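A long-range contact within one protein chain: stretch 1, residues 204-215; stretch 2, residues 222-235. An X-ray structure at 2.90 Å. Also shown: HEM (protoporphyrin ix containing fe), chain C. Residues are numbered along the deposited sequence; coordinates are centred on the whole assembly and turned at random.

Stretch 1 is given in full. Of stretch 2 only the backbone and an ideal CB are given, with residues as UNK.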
ATOM      1  N   MET O 204      33.627  16.718  -3.740  1.00 40.60           N
ATOM      2  CA  MET O 204      33.399  16.576  -2.307  1.00 39.93           C
ATOM      3  C   MET O 204      33.955  15.261  -1.776  1.00 39.37           C
ATOM      4  O   MET O 204      34.080  14.290  -2.513  1.00 39.29           O
ATOM      5  CB  MET O 204      31.912  16.694  -1.982  1.00 40.15           C
ATOM      6  CG  MET O 204      31.015  15.925  -2.910  1.00 40.21           C
ATOM      7  SD  MET O 204      29.323  15.870  -2.321  1.00 42.79           S
ATOM      8  CE  MET O 204      29.242  14.207  -1.645  1.00 41.54           C
ATOM      9  N   ASN O 205      34.292  15.239  -0.491  1.00 38.78           N
ATOM     10  CA  ASN O 205      34.763  14.023   0.141  1.00 38.23           C
ATOM     11  C   ASN O 205      33.647  13.227   0.815  1.00 37.40           C
ATOM     12  O   ASN O 205      32.571  13.741   1.071  1.00 37.48           O
ATOM     13  CB  ASN O 205      35.821  14.351   1.173  1.00 38.97           C
ATOM     14  CG  ASN O 205      37.122  14.870   0.563  1.00 40.07           C
ATOM     15  OD1 ASN O 205      37.449  14.627  -0.608  1.00 40.39           O
ATOM     16  ND2 ASN O 205      37.879  15.600   1.385  1.00 41.31           N
ATOM     17  N   GLY O 206      33.897  11.960   1.091  1.00 36.40           N
ATOM     18  CA  GLY O 206      32.928  11.164   1.815  1.00 35.11           C
ATOM     19  C   GLY O 206      33.555  10.708   3.100  1.00 34.39           C
ATOM     20  O   GLY O 206      34.743  10.358   3.119  1.00 34.91           O
ATOM     21  N   TYR O 207      32.767  10.717   4.173  1.00 33.33           N
ATOM     22  CA  TYR O 207      33.234  10.256   5.490  1.00 32.63           C
ATOM     23  C   TYR O 207      32.216   9.339   6.165  1.00 32.04           C
ATOM     24  O   TYR O 207      31.001   9.529   6.047  1.00 31.74           O
ATOM     25  CB  TYR O 207      33.526  11.436   6.401  1.00 32.40           C
ATOM     26  CG  TYR O 207      34.401  12.531   5.795  1.00 33.57           C
ATOM     27  CD1 TYR O 207      33.848  13.631   5.099  1.00 32.97           C
ATOM     28  CD2 TYR O 207      35.790  12.484   5.948  1.00 34.88           C
ATOM     29  CE1 TYR O 207      34.667  14.638   4.583  1.00 33.64           C
ATOM     30  CE2 TYR O 207      36.623  13.494   5.440  1.00 34.54           C
ATOM     31  CZ  TYR O 207      36.065  14.560   4.770  1.00 34.59           C
ATOM     32  OH  TYR O 207      36.940  15.512   4.284  1.00 34.47           O
ATOM     33  N   SER O 208      32.713   8.341   6.882  1.00 31.65           N
ATOM     34  CA  SER O 208      31.819   7.409   7.544  1.00 31.47           C
ATOM     35  C   SER O 208      31.061   8.159   8.592  1.00 31.73           C
ATOM     36  O   SER O 208      29.956   7.766   8.945  1.00 32.67           O
ATOM     37  CB  SER O 208      32.550   6.238   8.185  1.00 31.19           C
ATOM     38  OG  SER O 208      33.440   6.691   9.180  1.00 30.96           O
ATOM     39  N   GLY O 209      31.635   9.254   9.076  1.00 31.61           N
ATOM     40  CA  GLY O 209      31.039   9.983  10.187  1.00 31.46           C
ATOM     41  C   GLY O 209      31.179   9.193  11.481  1.00 31.50           C
ATOM     42  O   GLY O 209      31.943   9.586  12.375  1.00 31.38           O
ATOM     43  N   HIS O 210      30.443   8.076  11.549  1.00 31.35           N
ATOM     44  CA  HIS O 210      30.460   7.131  12.671  1.00 31.61           C
ATOM     45  C   HIS O 210      31.763   6.360  12.791  1.00 31.91           C
ATOM     46  O   HIS O 210      32.524   6.270  11.832  1.00 32.14           O
ATOM     47  CB  HIS O 210      29.353   6.066  12.515  1.00 31.41           C
ATOM     48  CG  HIS O 210      27.982   6.628  12.348  1.00 30.15           C
ATOM     49  ND1 HIS O 210      27.363   7.388  13.320  1.00 29.66           N
ATOM     50  CD2 HIS O 210      27.109   6.532  11.320  1.00 28.42           C
ATOM     51  CE1 HIS O 210      26.168   7.744  12.890  1.00 29.74           C
ATOM     52  NE2 HIS O 210      25.991   7.237  11.681  1.00 28.68           N
ATOM     53  N   THR O 211      31.975   5.770  13.966  1.00 31.96           N
ATOM     54  CA  THR O 211      32.984   4.744  14.151  1.00 32.49           C
ATOM     55  C   THR O 211      32.387   3.373  13.892  1.00 32.52           C
ATOM     56  O   THR O 211      31.345   3.066  14.435  1.00 32.69           O
ATOM     57  CB  THR O 211      33.525   4.775  15.582  1.00 32.58           C
ATOM     58  OG1 THR O 211      34.207   6.014  15.795  1.00 33.01           O
ATOM     59  CG2 THR O 211      34.491   3.647  15.819  1.00 32.85           C
ATOM     60  N   TYR O 212      33.041   2.569  13.049  1.00 32.80           N
ATOM     61  CA  TYR O 212      32.657   1.174  12.785  1.00 32.82           C
ATOM     62  C   TYR O 212      33.691   0.264  13.449  1.00 33.42           C
ATOM     63  O   TYR O 212      34.666   0.737  14.002  1.00 33.74           O
ATOM     64  CB  TYR O 212      32.569   0.897  11.272  1.00 32.28           C
ATOM     65  CG  TYR O 212      31.387   1.551  10.605  1.00 32.35           C
ATOM     66  CD1 TYR O 212      31.369   2.915  10.381  1.00 33.05           C
ATOM     67  CD2 TYR O 212      30.283   0.817  10.211  1.00 32.43           C
ATOM     68  CE1 TYR O 212      30.293   3.529   9.804  1.00 32.95           C
ATOM     69  CE2 TYR O 212      29.188   1.432   9.628  1.00 31.90           C
ATOM     70  CZ  TYR O 212      29.209   2.795   9.429  1.00 32.04           C
ATOM     71  OH  TYR O 212      28.156   3.463   8.845  1.00 31.54           O
ATOM     72  N   LYS O 213      33.472  -1.043  13.406  1.00 34.14           N
ATOM     73  CA  LYS O 213      34.423  -2.006  13.930  1.00 34.57           C
ATOM     74  C   LYS O 213      34.760  -3.016  12.863  1.00 35.27           C
ATOM     75  O   LYS O 213      33.870  -3.657  12.313  1.00 35.52           O
ATOM     76  CB  LYS O 213      33.832  -2.748  15.117  1.00 34.45           C
ATOM     77  CG  LYS O 213      33.484  -1.857  16.290  1.00 34.56           C
ATOM     78  CD  LYS O 213      33.637  -2.591  17.611  1.00 34.15           C
ATOM     79  CE  LYS O 213      32.541  -3.629  17.819  1.00 35.04           C
ATOM     80  NZ  LYS O 213      32.823  -4.398  19.044  1.00 35.41           N
ATOM     81  N   TRP O 214      36.049  -3.165  12.584  1.00 36.13           N
ATOM     82  CA  TRP O 214      36.512  -4.070  11.544  1.00 36.65           C
ATOM     83  C   TRP O 214      37.278  -5.239  12.162  1.00 37.66           C
ATOM     84  O   TRP O 214      38.014  -5.071  13.123  1.00 38.13           O
ATOM     85  CB  TRP O 214      37.331  -3.281  10.512  1.00 36.12           C
ATOM     86  CG  TRP O 214      36.463  -2.430   9.600  1.00 34.01           C
ATOM     87  CD1 TRP O 214      35.111  -2.177   9.725  1.00 31.82           C
ATOM     88  CD2 TRP O 214      36.895  -1.714   8.440  1.00 32.63           C
ATOM     89  NE1 TRP O 214      34.677  -1.371   8.697  1.00 31.80           N
ATOM     90  CE2 TRP O 214      35.750  -1.066   7.895  1.00 32.37           C
ATOM     91  CE3 TRP O 214      38.132  -1.568   7.793  1.00 33.16           C
ATOM     92  CZ2 TRP O 214      35.815  -0.267   6.742  1.00 31.71           C
ATOM     93  CZ3 TRP O 214      38.196  -0.771   6.638  1.00 33.48           C
ATOM     94  CH2 TRP O 214      37.038  -0.139   6.124  1.00 32.77           C
ATOM     95  N   TYR O 215      37.072  -6.428  11.625  1.00 38.77           N
ATOM     96  CA  TYR O 215      37.658  -7.629  12.181  1.00 40.11           C
ATOM     97  C   TYR O 215      38.546  -8.327  11.155  1.00 41.67           C
ATOM     98  O   TYR O 215      38.123  -8.553  10.016  1.00 41.67           O
ATOM     99  CB  TYR O 215      36.547  -8.582  12.585  1.00 39.93           C
ATOM    100  CG  TYR O 215      35.744  -8.176  13.806  1.00 39.87           C
ATOM    101  CD1 TYR O 215      34.861  -7.099  13.760  1.00 39.56           C
ATOM    102  CD2 TYR O 215      35.847  -8.901  14.999  1.00 39.35           C
ATOM    103  CE1 TYR O 215      34.111  -6.739  14.882  1.00 40.25           C
ATOM    104  CE2 TYR O 215      35.112  -8.555  16.121  1.00 40.07           C
ATOM    105  CZ  TYR O 215      34.238  -7.468  16.068  1.00 40.61           C
ATOM    106  OH  TYR O 215      33.483  -7.114  17.181  1.00 39.81           O
ATOM    107  N   UNK O 222      39.409  -3.578  15.479  1.00 45.14           N
ATOM    108  CA  UNK O 222      39.920  -2.256  15.710  1.00 43.46           C
ATOM    109  C   UNK O 222      38.809  -1.298  15.303  1.00 42.11           C
ATOM    110  O   UNK O 222      38.017  -1.612  14.423  1.00 41.54           O
ATOM    111  CB  UNK O 222      41.218  -2.002  14.941  1.00 43.46           C
ATOM    112  N   UNK O 223      38.703  -0.172  15.993  1.00 40.89           N
ATOM    113  CA  UNK O 223      37.721   0.851  15.631  1.00 39.96           C
ATOM    114  C   UNK O 223      38.201   1.583  14.372  1.00 38.94           C
ATOM    115  O   UNK O 223      39.383   1.890  14.269  1.00 38.68           O
ATOM    116  CB  UNK O 223      37.505   1.834  16.783  1.00 39.96           C
ATOM    117  N   UNK O 224      37.295   1.865  13.426  1.00 37.73           N
ATOM    118  CA  UNK O 224      37.665   2.591  12.204  1.00 36.58           C
ATOM    119  C   UNK O 224      36.795   3.795  11.874  1.00 35.92           C
ATOM    120  O   UNK O 224      35.661   3.903  12.315  1.00 35.19           O
ATOM    121  CB  UNK O 224      37.626   1.626  11.017  1.00 36.58           C
ATOM    122  N   UNK O 225      37.378   4.692  11.083  1.00 35.57           N
ATOM    123  CA  UNK O 225      36.716   5.857  10.502  1.00 35.31           C
ATOM    124  C   UNK O 225      37.149   5.883   9.043  1.00 35.35           C
ATOM    125  O   UNK O 225      38.353   5.823   8.772  1.00 36.13           O
ATOM    126  CB  UNK O 225      37.071   7.154  11.231  1.00 35.31           C
ATOM    127  N   UNK O 226      36.206   5.963   8.104  1.00 34.46           N
ATOM    128  CA  UNK O 226      36.560   5.788   6.705  1.00 33.99           C
ATOM    129  C   UNK O 226      36.538   7.131   5.978  1.00 34.20           C
ATOM    130  O   UNK O 226      35.682   7.962   6.252  1.00 34.18           O
ATOM    131  CB  UNK O 226      35.608   4.798   6.031  1.00 33.99           C
ATOM    132  N   UNK O 227      37.496   7.355   5.078  1.00 34.57           N
ATOM    133  CA  UNK O 227      37.595   8.621   4.326  1.00 35.32           C
ATOM    134  C   UNK O 227      37.643   8.382   2.809  1.00 35.96           C
ATOM    135  O   UNK O 227      38.508   7.644   2.301  1.00 36.49           O
ATOM    136  CB  UNK O 227      38.839   9.396   4.765  1.00 35.32           C
ATOM    137  N   UNK O 228      36.734   9.008   2.070  1.00 36.29           N
ATOM    138  CA  UNK O 228      36.841   8.978   0.616  1.00 37.01           C
ATOM    139  C   UNK O 228      37.279  10.355   0.155  1.00 38.27           C
ATOM    140  O   UNK O 228      36.538  11.312   0.319  1.00 38.49           O
ATOM    141  CB  UNK O 228      35.520   8.568  -0.039  1.00 37.01           C
ATOM    142  N   UNK O 229      38.461  10.471  -0.432  1.00 39.85           N
ATOM    143  CA  UNK O 229      38.947  11.792  -0.801  1.00 41.69           C
ATOM    144  C   UNK O 229      39.020  12.037  -2.300  1.00 42.48           C
ATOM    145  O   UNK O 229      39.730  11.331  -3.025  1.00 42.85           O
ATOM    146  CB  UNK O 229      40.334  12.009  -0.192  1.00 41.69           C
ATOM    147  N   UNK O 230      38.292  13.058  -2.742  1.00 43.66           N
ATOM    148  CA  UNK O 230      38.091  13.317  -4.162  1.00 45.00           C
ATOM    149  C   UNK O 230      39.395  13.655  -4.887  1.00 46.07           C
ATOM    150  O   UNK O 230      40.098  14.598  -4.493  1.00 46.74           O
ATOM    151  CB  UNK O 230      37.089  14.459  -4.342  1.00 45.00           C
ATOM    152  N   UNK O 231      39.705  12.888  -5.938  1.00 46.86           N
ATOM    153  CA  UNK O 231      40.884  13.140  -6.773  1.00 47.76           C
ATOM    154  C   UNK O 231      40.724  14.401  -7.591  1.00 48.51           C
ATOM    155  O   UNK O 231      41.682  14.887  -8.177  1.00 48.87           O
ATOM    156  CB  UNK O 231      41.149  11.953  -7.701  1.00 47.76           C
ATOM    157  N   UNK O 232      39.494  14.907  -7.617  1.00 49.29           N
ATOM    158  CA  UNK O 232      39.123  16.120  -8.306  1.00 49.76           C
ATOM    159  C   UNK O 232      39.255  17.308  -7.340  1.00 50.75           C
ATOM    160  O   UNK O 232      38.932  18.439  -7.704  1.00 51.10           O
ATOM    161  CB  UNK O 232      37.701  16.012  -8.862  1.00 49.76           C
ATOM    162  N   UNK O 233      39.726  17.045  -6.117  1.00 51.55           N
ATOM    163  CA  UNK O 233      39.853  18.073  -5.074  1.00 53.18           C
ATOM    164  C   UNK O 233      38.544  18.622  -4.503  1.00 54.30           C
ATOM    165  O   UNK O 233      37.482  18.461  -5.098  1.00 54.70           O
ATOM    166  CB  UNK O 233      40.657  19.246  -5.638  1.00 53.18           C
ATOM    167  N   UNK O 234      38.620  19.293  -3.354  1.00 55.18           N
ATOM    168  CA  UNK O 234      37.437  19.869  -2.686  1.00 55.87           C
ATOM    169  C   UNK O 234      37.179  21.322  -3.107  1.00 56.65           C
ATOM    170  O   UNK O 234      37.914  22.238  -2.726  1.00 56.44           O
ATOM    171  CB  UNK O 234      37.611  19.801  -1.167  1.00 55.87           C
ATOM    172  N   UNK O 235      36.126  21.533  -3.888  1.00 57.67           N
ATOM    173  CA  UNK O 235      35.832  22.877  -4.358  1.00 58.86           C
ATOM    174  C   UNK O 235      34.437  23.307  -3.964  1.00 58.53           C
ATOM    175  O   UNK O 235      33.479  22.568  -4.184  1.00 58.71           O
ATOM    176  CB  UNK O 235      35.995  22.959  -5.877  1.00 58.86           C
TER
HETATM  177  CHA HEM C1503      18.664   8.648   4.150  1.00 28.44           C
HETATM  178  CHB HEM C1503      17.261   7.969   8.724  1.00 29.07           C
HETATM  179  CHC HEM C1503      21.410  10.019  10.158  1.00 35.41           C
HETATM  180  CHD HEM C1503      23.210   9.591   5.665  1.00 35.61           C
HETATM  181  C1A HEM C1503      17.901   8.337   5.222  1.00 27.07           C
HETATM  182  C2A HEM C1503      16.516   7.912   5.158  1.00 26.38           C
HETATM  183  C3A HEM C1503      16.124   7.728   6.445  1.00 26.33           C
HETATM  184  C4A HEM C1503      17.245   8.028   7.340  1.00 28.05           C
HETATM  185  CMA HEM C1503      14.726   7.259   6.898  1.00 22.19           C
HETATM  186  CAA HEM C1503      15.678   7.684   3.854  1.00 23.03           C
HETATM  187  CBA HEM C1503      16.160   6.382   3.185  1.00 22.26           C
HETATM  188  CGA HEM C1503      15.213   5.783   2.159  1.00 23.98           C
HETATM  189  O1A HEM C1503      14.007   6.202   2.169  1.00 25.20           O
HETATM  190  O2A HEM C1503      15.640   4.878   1.355  1.00 20.10           O
HETATM  191  C1B HEM C1503      18.243   8.482   9.554  1.00 32.15           C
HETATM  192  C2B HEM C1503      18.251   8.542  11.003  1.00 31.88           C
HETATM  193  C3B HEM C1503      19.392   9.104  11.394  1.00 32.06           C
HETATM  194  C4B HEM C1503      20.165   9.418  10.220  1.00 33.78           C
HETATM  195  CMB HEM C1503      17.115   8.039  11.909  1.00 32.36           C
HETATM  196  CAB HEM C1503      19.851   9.391  12.825  1.00 32.64           C
HETATM  197  CBB HEM C1503      19.383   8.669  13.836  1.00 34.24           C
HETATM  198  C1C HEM C1503      22.308   9.964   9.105  1.00 35.24           C
HETATM  199  C2C HEM C1503      23.743  10.119   9.163  1.00 34.78           C
HETATM  200  C3C HEM C1503      24.226   9.994   7.929  1.00 34.07           C
HETATM  201  C4C HEM C1503      23.134   9.767   7.032  1.00 35.35           C
HETATM  202  CMC HEM C1503      24.565  10.390  10.441  1.00 35.10           C
HETATM  203  CAC HEM C1503      25.696  10.054   7.540  1.00 34.05           C
HETATM  204  CBC HEM C1503      26.453   9.058   8.031  1.00 35.16           C
HETATM  205  C1D HEM C1503      22.147   9.352   4.804  1.00 34.63           C
HETATM  206  C2D HEM C1503      22.213   9.250   3.359  1.00 34.39           C
HETATM  207  C3D HEM C1503      20.791   8.955   2.901  1.00 32.71           C
HETATM  208  C4D HEM C1503      20.007   8.898   4.113  1.00 32.04           C
HETATM  209  CMD HEM C1503      23.440   9.392   2.431  1.00 35.70           C
HETATM  210  CAD HEM C1503      20.321   8.769   1.450  1.00 31.91           C
HETATM  211  CBD HEM C1503      20.708   7.406   0.895  1.00 34.04           C
HETATM  212  CGD HEM C1503      20.311   7.377  -0.563  1.00 34.72           C
HETATM  213  O1D HEM C1503      21.081   8.016  -1.359  1.00 34.58           O
HETATM  214  O2D HEM C1503      19.246   6.743  -0.872  1.00 31.68           O
HETATM  215  NA  HEM C1503      18.304   8.395   6.537  1.00 29.65           N
HETATM  216  NB  HEM C1503      19.435   9.023   9.131  1.00 33.69           N
HETATM  217  NC  HEM C1503      21.981   9.761   7.790  1.00 35.03           N
HETATM  218  ND  HEM C1503      20.832   9.146   5.195  1.00 33.32           N
HETATM  219 FE   HEM C1503      20.150   9.072   7.182  1.00 39.05          FE

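Position 222 pairs with W214 in an antiparallel ladder, its N bonded to W214 O and its O to W214 N, both at 3.1 Å. The ideal CB lies on the W214 side-chain face, yet nothing of stretch 1 is nearer than W214 O at 4.8 Å. Most strand formers would suit. V222 keeps its distance: CB is 4.7 Å from W214 O.

At position 223 the CB is on the K213 face, 3.6 Å from T211 CG2, and the aliphatic run of K213 lies beyond. A long apolar or aromatic side chain would use both. Y223 takes chi1 m, placing CD1 3.6 Å from T211 CG2 and CE1 3.7 Å from K213 CD.

Position 224 is fixed by two bonds with Y212, N to Y212 O at 2.9 Å and O to Y212 N at 3.0 Å. Its CB sits 4.3 Å from W214 CD2, so an indole face is on offer; valine, isoleucine or leucine would fit. V224 lays CG2 over that face, 3.6 Å from the centroid of the five-membered ring and 9° off its normal, while CG2 meets Y212 CB at 3.9 Å.

Between the pairs at 227 and 224 the register shifts by two, and the loop of stretch 1 separates the two ladders; position 225 faces that loop. The CB points sideways, but this is a polar site where G209 O and T211 OG1 can meet a donor. A long side chain, amide or basic, is wanted. Q225 bends its end inward, and NE2 donates to G209 O at 3.1 Å and to T211 OG1 at 3.2 Å, so one amide ties the loop to the strand.

Position 226 has its N 3.1 Å from S208 OG, which accepts its hydrogen bond, and its O receives S208 N at 3.1 Å. The CB is 4.0 Å from S208 CB and 5.1 Å from W214 CZ2, asking for a compact apolar group. V226 sets CG2 3.7 Å from W214 CZ2.

Position 227 shares a face with Y207, its CB 4.5 Å from Y207 CD2; a flat or aliphatic side chain would do. H227 brings CD2 to the edge of the tyrosine ring, 3.5 Å from Y207 CD2.

Position 228 pairs with G206, which leaves space on that face for a large group. F228 N bonds G206 O at 2.6 Å, and the ring's end leads away; an ideal CB on G206 would come within 3.4 Å of F228 CD2.

Position 229 points away overall, allowing many residues; I229 is there. At position 230 the CB, 3.5 Å from M204 O, favours a small residue: A230, whose N bonds N205 OD1 at 2.8 Å.

A type I turn runs from 230 to 233. Positions 231 and 232 are free of stretch 1 (N231, Q232); positive phi at 233 favours glycine, G233. At position 234 the CB points sideways, 4.9 Å from N205 ND2, with room for a medium side chain, apolar or polar; V234 brings CG2 3.5 Å from N205 ND2. Position 235 points away, H235.

Stretch 2 222-235: VYVQVHFIANQGVH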
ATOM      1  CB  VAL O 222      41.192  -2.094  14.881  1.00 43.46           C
ATOM      2  CG1 VAL O 222      40.914  -1.389  13.573  1.00 43.56           C
ATOM      3  CG2 VAL O 222      42.254  -1.382  15.682  1.00 43.96           C
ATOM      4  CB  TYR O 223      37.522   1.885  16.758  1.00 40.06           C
ATOM      5  CG  TYR O 223      36.815   1.415  18.010  1.00 40.11           C
ATOM      6  CD1 TYR O 223      35.511   0.940  17.981  1.00 40.54           C
ATOM      7  CD2 TYR O 223      37.441   1.497  19.234  1.00 40.95           C
ATOM      8  CE1 TYR O 223      34.869   0.528  19.152  1.00 40.96           C
ATOM      9  CE2 TYR O 223      36.815   1.089  20.404  1.00 41.47           C
ATOM     10  CZ  TYR O 223      35.538   0.610  20.362  1.00 41.35           C
ATOM     11  OH  TYR O 223      34.943   0.207  21.541  1.00 41.17           O
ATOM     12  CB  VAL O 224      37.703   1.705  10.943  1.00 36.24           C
ATOM     13  CG1 VAL O 224      38.379   0.392  11.217  1.00 36.91           C
ATOM     14  CG2 VAL O 224      36.327   1.460  10.457  1.00 36.39           C
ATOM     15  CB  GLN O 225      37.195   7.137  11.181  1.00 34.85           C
ATOM     16  CG  GLN O 225      36.560   7.409  12.520  1.00 35.23           C
ATOM     17  CD  GLN O 225      35.283   8.255  12.447  1.00 36.35           C
ATOM     18  OE1 GLN O 225      35.031   8.966  11.470  1.00 38.54           O
ATOM     19  NE2 GLN O 225      34.475   8.179  13.489  1.00 34.77           N
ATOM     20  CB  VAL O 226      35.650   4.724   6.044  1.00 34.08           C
ATOM     21  CG1 VAL O 226      36.073   4.462   4.585  1.00 34.69           C
ATOM     22  CG2 VAL O 226      35.707   3.406   6.830  1.00 32.88           C
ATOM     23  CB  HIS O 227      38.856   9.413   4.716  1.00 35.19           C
ATOM     24  CG  HIS O 227      38.889   9.872   6.138  1.00 36.00           C
ATOM     25  ND1 HIS O 227      38.889   8.992   7.208  1.00 36.60           N
ATOM     26  CD2 HIS O 227      38.973  11.115   6.672  1.00 35.97           C
ATOM     27  CE1 HIS O 227      38.943   9.673   8.338  1.00 36.05           C
ATOM     28  NE2 HIS O 227      38.996  10.962   8.042  1.00 37.23           N
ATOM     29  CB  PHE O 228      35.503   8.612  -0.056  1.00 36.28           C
ATOM     30  CG  PHE O 228      35.005   7.235   0.262  1.00 33.88           C
ATOM     31  CD1 PHE O 228      35.874   6.218   0.647  1.00 33.91           C
ATOM     32  CD2 PHE O 228      33.654   6.945   0.154  1.00 31.62           C
ATOM     33  CE1 PHE O 228      35.373   4.910   0.950  1.00 33.43           C
ATOM     34  CE2 PHE O 228      33.146   5.654   0.443  1.00 30.45           C
ATOM     35  CZ  PHE O 228      33.999   4.640   0.832  1.00 30.47           C
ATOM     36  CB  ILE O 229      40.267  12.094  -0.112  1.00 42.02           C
ATOM     37  CG1 ILE O 229      40.024  12.094   1.394  1.00 42.66           C
ATOM     38  CG2 ILE O 229      40.825  13.446  -0.592  1.00 42.45           C
ATOM     39  CD1 ILE O 229      41.244  11.893   2.205  1.00 47.33           C
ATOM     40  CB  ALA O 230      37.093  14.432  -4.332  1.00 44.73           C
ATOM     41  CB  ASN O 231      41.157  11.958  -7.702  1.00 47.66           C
ATOM     42  CG  ASN O 231      41.856  10.809  -6.993  1.00 47.63           C
ATOM     43  OD1 ASN O 231      42.517  11.003  -5.978  1.00 47.05           O
ATOM     44  ND2 ASN O 231      41.700   9.605  -7.520  1.00 47.52           N
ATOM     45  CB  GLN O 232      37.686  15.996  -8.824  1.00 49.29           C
ATOM     46  CG  GLN O 232      37.433  14.849  -9.812  1.00 49.00           C
ATOM     47  CD  GLN O 232      37.524  13.429  -9.205  1.00 49.15           C
ATOM     48  OE1 GLN O 232      36.815  13.083  -8.257  1.00 47.80           O
ATOM     49  NE2 GLN O 232      38.390  12.595  -9.783  1.00 49.81           N
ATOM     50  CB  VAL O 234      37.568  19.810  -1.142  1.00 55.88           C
ATOM     51  CG1 VAL O 234      36.304  20.347  -0.457  1.00 56.20           C
ATOM     52  CG2 VAL O 234      37.872  18.393  -0.670  1.00 55.46           C
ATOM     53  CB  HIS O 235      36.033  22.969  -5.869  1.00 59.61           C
ATOM     54  CG  HIS O 235      37.443  22.711  -6.285  1.00 62.70           C
ATOM     55  ND1 HIS O 235      38.423  23.683  -6.226  1.00 66.84           N
ATOM     56  CD2 HIS O 235      38.055  21.586  -6.729  1.00 64.93           C
ATOM     57  CE1 HIS O 235      39.576  23.174  -6.641  1.00 68.54           C
ATOM     58  NE2 HIS O 235      39.380  21.901  -6.951  1.00 68.24           N
TER
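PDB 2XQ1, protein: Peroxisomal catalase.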